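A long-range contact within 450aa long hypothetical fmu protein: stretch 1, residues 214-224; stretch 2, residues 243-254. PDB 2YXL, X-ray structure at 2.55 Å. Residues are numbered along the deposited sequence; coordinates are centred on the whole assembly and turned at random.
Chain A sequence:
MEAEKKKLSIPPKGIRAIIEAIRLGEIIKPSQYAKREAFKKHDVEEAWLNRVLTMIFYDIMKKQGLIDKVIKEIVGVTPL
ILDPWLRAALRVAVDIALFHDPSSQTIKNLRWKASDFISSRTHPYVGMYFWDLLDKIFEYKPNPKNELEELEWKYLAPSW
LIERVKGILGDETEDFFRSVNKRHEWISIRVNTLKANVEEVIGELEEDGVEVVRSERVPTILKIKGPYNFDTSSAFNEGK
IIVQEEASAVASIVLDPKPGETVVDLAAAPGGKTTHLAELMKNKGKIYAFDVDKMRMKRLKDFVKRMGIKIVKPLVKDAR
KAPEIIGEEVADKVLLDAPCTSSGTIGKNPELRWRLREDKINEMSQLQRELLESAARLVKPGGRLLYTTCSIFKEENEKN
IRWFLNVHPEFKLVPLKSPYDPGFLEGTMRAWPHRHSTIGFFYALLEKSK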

# COMPACT_ATOMS: atom_id res chain seq x y z
N ARG A 214 -15.43 7.53 11.84
CA ARG A 214 -16.12 7.54 10.57
C ARG A 214 -15.60 8.67 9.68
O ARG A 214 -15.39 9.79 10.15
CB ARG A 214 -17.62 7.69 10.82
CG ARG A 214 -18.49 7.33 9.64
CD ARG A 214 -19.95 7.27 10.01
NE ARG A 214 -20.73 6.89 8.84
CZ ARG A 214 -22.06 6.85 8.78
NH1 ARG A 214 -22.64 6.48 7.65
NH2 ARG A 214 -22.80 7.18 9.84
N SER A 215 -15.39 8.36 8.40
CA SER A 215 -14.93 9.35 7.42
C SER A 215 -16.02 10.38 7.12
O SER A 215 -17.18 10.04 6.95
CB SER A 215 -14.50 8.67 6.12
OG SER A 215 -14.48 9.59 5.04
N GLU A 216 -15.61 11.65 7.05
CA GLU A 216 -16.52 12.74 6.75
C GLU A 216 -16.74 12.91 5.26
O GLU A 216 -17.71 13.55 4.84
CB GLU A 216 -16.00 14.05 7.35
CG GLU A 216 -15.94 14.05 8.87
CD GLU A 216 -15.64 15.42 9.45
OE1 GLU A 216 -15.44 15.50 10.69
OE2 GLU A 216 -15.62 16.41 8.69
N ARG A 217 -15.83 12.35 4.46
CA ARG A 217 -15.88 12.50 3.01
C ARG A 217 -16.65 11.37 2.35
O ARG A 217 -17.39 11.59 1.39
CB ARG A 217 -14.46 12.59 2.43
CG ARG A 217 -13.68 13.80 2.93
CD ARG A 217 -12.41 14.01 2.13
NE ARG A 217 -11.57 15.03 2.74
CZ ARG A 217 -10.51 14.78 3.50
NH1 ARG A 217 -9.82 15.79 4.02
NH2 ARG A 217 -10.12 13.53 3.72
N VAL A 218 -16.46 10.15 2.85
CA VAL A 218 -17.28 9.01 2.43
C VAL A 218 -17.68 8.17 3.66
O VAL A 218 -16.88 7.41 4.20
CB VAL A 218 -16.64 8.20 1.23
CG1 VAL A 218 -15.14 8.33 1.20
CG2 VAL A 218 -17.10 6.74 1.20
N PRO A 219 -18.93 8.36 4.12
CA PRO A 219 -19.47 7.80 5.36
C PRO A 219 -19.49 6.26 5.43
O PRO A 219 -19.85 5.71 6.47
CB PRO A 219 -20.89 8.36 5.41
CG PRO A 219 -20.86 9.57 4.54
CD PRO A 219 -19.93 9.19 3.43
N THR A 220 -19.12 5.59 4.34
CA THR A 220 -18.98 4.13 4.37
C THR A 220 -17.55 3.71 4.70
O THR A 220 -17.27 2.52 4.89
CB THR A 220 -19.44 3.47 3.05
OG1 THR A 220 -18.88 4.17 1.94
CG2 THR A 220 -20.95 3.49 2.95
N ILE A 221 -16.65 4.69 4.78
CA ILE A 221 -15.26 4.45 5.17
C ILE A 221 -15.07 4.67 6.68
O ILE A 221 -15.51 5.68 7.24
CB ILE A 221 -14.27 5.34 4.35
CG1 ILE A 221 -14.19 4.87 2.89
CG2 ILE A 221 -12.88 5.39 5.00
CD1 ILE A 221 -13.44 3.55 2.68
N LEU A 222 -14.43 3.71 7.33
CA LEU A 222 -14.13 3.80 8.75
C LEU A 222 -12.64 3.66 8.98
O LEU A 222 -11.98 2.80 8.39
CB LEU A 222 -14.87 2.71 9.54
CG LEU A 222 -16.38 2.52 9.35
CD1 LEU A 222 -16.81 1.24 10.03
CD2 LEU A 222 -17.17 3.72 9.87
N LYS A 223 -12.11 4.51 9.85
CA LYS A 223 -10.75 4.34 10.33
C LYS A 223 -10.80 3.64 11.69
O LYS A 223 -11.49 4.10 12.60
CB LYS A 223 -10.00 5.67 10.39
CG LYS A 223 -9.77 6.28 9.01
CD LYS A 223 -9.14 7.68 9.08
CE LYS A 223 -8.74 8.18 7.67
NZ LYS A 223 -9.91 8.56 6.80
N ILE A 224 -10.11 2.51 11.79
CA ILE A 224 -10.06 1.75 13.03
C ILE A 224 -8.62 1.68 13.55
O ILE A 224 -7.68 1.54 12.78
CB ILE A 224 -10.68 0.32 12.90
CG1 ILE A 224 -9.89 -0.55 11.92
CG2 ILE A 224 -12.15 0.42 12.49
CD1 ILE A 224 -10.22 -2.04 12.00
N VAL A 243 -10.68 -3.92 3.40
CA VAL A 243 -9.62 -2.92 3.58
C VAL A 243 -9.50 -2.06 2.32
O VAL A 243 -9.19 -2.55 1.25
CB VAL A 243 -8.24 -3.57 3.90
CG1 VAL A 243 -7.17 -2.50 4.09
CG2 VAL A 243 -8.33 -4.45 5.14
N GLN A 244 -9.76 -0.76 2.48
CA GLN A 244 -9.65 0.20 1.38
C GLN A 244 -9.41 1.60 1.93
O GLN A 244 -10.04 2.00 2.91
CB GLN A 244 -10.91 0.19 0.50
CG GLN A 244 -10.83 1.13 -0.69
CD GLN A 244 -12.04 1.07 -1.61
OE1 GLN A 244 -13.17 1.36 -1.20
NE2 GLN A 244 -11.81 0.72 -2.87
N GLU A 245 -8.51 2.33 1.29
CA GLU A 245 -8.24 3.72 1.62
C GLU A 245 -9.40 4.61 1.19
O GLU A 245 -10.11 4.29 0.24
CB GLU A 245 -6.94 4.21 0.97
CG GLU A 245 -5.68 3.46 1.41
CD GLU A 245 -5.34 3.66 2.89
OE1 GLU A 245 -5.84 4.62 3.53
OE2 GLU A 245 -4.55 2.85 3.42
N GLU A 246 -9.57 5.73 1.90
CA GLU A 246 -10.62 6.70 1.58
C GLU A 246 -10.54 7.16 0.12
O GLU A 246 -11.55 7.20 -0.58
CB GLU A 246 -10.56 7.89 2.54
CG GLU A 246 -11.74 8.85 2.42
CD GLU A 246 -11.51 10.14 3.18
OE1 GLU A 246 -12.09 10.29 4.28
OE2 GLU A 246 -10.75 11.01 2.70
N ALA A 247 -9.33 7.50 -0.32
CA ALA A 247 -9.09 7.95 -1.69
C ALA A 247 -9.56 6.94 -2.75
O ALA A 247 -10.12 7.32 -3.78
CB ALA A 247 -7.62 8.29 -1.89
N SER A 248 -9.33 5.66 -2.48
CA SER A 248 -9.76 4.59 -3.37
C SER A 248 -11.28 4.45 -3.44
O SER A 248 -11.83 4.13 -4.50
CB SER A 248 -9.13 3.27 -2.96
OG SER A 248 -7.72 3.31 -3.14
N ALA A 249 -11.95 4.68 -2.31
CA ALA A 249 -13.42 4.63 -2.25
C ALA A 249 -14.08 5.76 -3.05
O ALA A 249 -15.13 5.56 -3.65
CB ALA A 249 -13.89 4.66 -0.82
N VAL A 250 -13.45 6.94 -3.02
CA VAL A 250 -13.93 8.11 -3.76
C VAL A 250 -13.93 7.85 -5.28
O VAL A 250 -14.86 8.25 -5.98
CB VAL A 250 -13.08 9.37 -3.42
CG1 VAL A 250 -13.37 10.52 -4.39
CG2 VAL A 250 -13.31 9.80 -1.98
N ALA A 251 -12.89 7.16 -5.76
CA ALA A 251 -12.76 6.81 -7.17
C ALA A 251 -14.04 6.24 -7.77
O ALA A 251 -14.58 6.80 -8.73
CB ALA A 251 -11.58 5.85 -7.38
N SER A 252 -14.54 5.14 -7.19
CA SER A 252 -15.76 4.50 -7.68
C SER A 252 -16.98 5.41 -7.62
O SER A 252 -17.82 5.38 -8.52
CB SER A 252 -16.05 3.20 -6.91
OG SER A 252 -15.08 2.21 -7.21
N ILE A 253 -17.07 6.23 -6.57
CA ILE A 253 -18.20 7.16 -6.41
C ILE A 253 -18.17 8.24 -7.50
O ILE A 253 -19.22 8.61 -8.03
CB ILE A 253 -18.24 7.78 -4.98
CG1 ILE A 253 -18.57 6.70 -3.95
CG2 ILE A 253 -19.27 8.92 -4.89
CD1 ILE A 253 -18.06 7.00 -2.54
N VAL A 254 -16.97 8.71 -7.84
CA VAL A 254 -16.78 9.72 -8.87
C VAL A 254 -17.20 9.23 -10.27
O VAL A 254 -17.94 9.92 -10.97
CB VAL A 254 -15.33 10.27 -8.87
CG1 VAL A 254 -14.99 11.00 -10.18
CG2 VAL A 254 -15.12 11.19 -7.67

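The carboxylate of Glu246, in the first turn of helix 246-254, is the polar centre of this contact. Ser215 OG donates a hydrogen bond of 2.6 Å to Glu246 OE1, and Arg217 NH2 forms a salt bridge with Glu246 OE2 at 2.8 Å, meeting it at the guanidinium edge with an N-H...acceptor angle of 151°. A longer salt bridge, 3.8 Å from Lys223 NZ to Glu246 OE1, adds a second positive charge, which suits a carboxylate that is buried. Glu246 reaches these partners because its chi1 and chi2 are both t: its CA-to-CB bond points sideways, but the extended chain carries the carboxylate to the loop. Lys223, also sideways at CB, likewise brings its amine nearer.

Ser215 works in both directions. While its hydroxyl donates to Glu246, OG accepts from the backbone of its own loop, at 3.1 Å from Arg217 N and 3.0 Å from Val218 N. A small hydroxyl side chain thus ties the loop's fold to the helix. Val218 to Ile221 form a type I turn, closed by Ile221 N to Val218 O at 2.8 Å, and Val218 and Ile221 both point toward the helix.

The apolar packing lies to one side of the charged group. Val218 CG1 rests 3.6 Å from Glu246 CG, so the aliphatic part of the glutamate is covered too, and 4.0 Å from Val250 CG2; Val218 CG2 lies 3.9 Å from Ile253 CD1. Ile221 CD1 sits 3.7 Å from Ala249 CB and 3.7 Å from Gln244 O, just before the helix. The short side chain of Ala249 points toward stretch 1 and lets the isoleucine approach closely. Strand 221-224 and the helix run nearly antiparallel, at 174°, with axes 9.7 Å apart at closest approach. The contact buries 396 Å² in total, and Glu246 has the largest covered area, 119 Å².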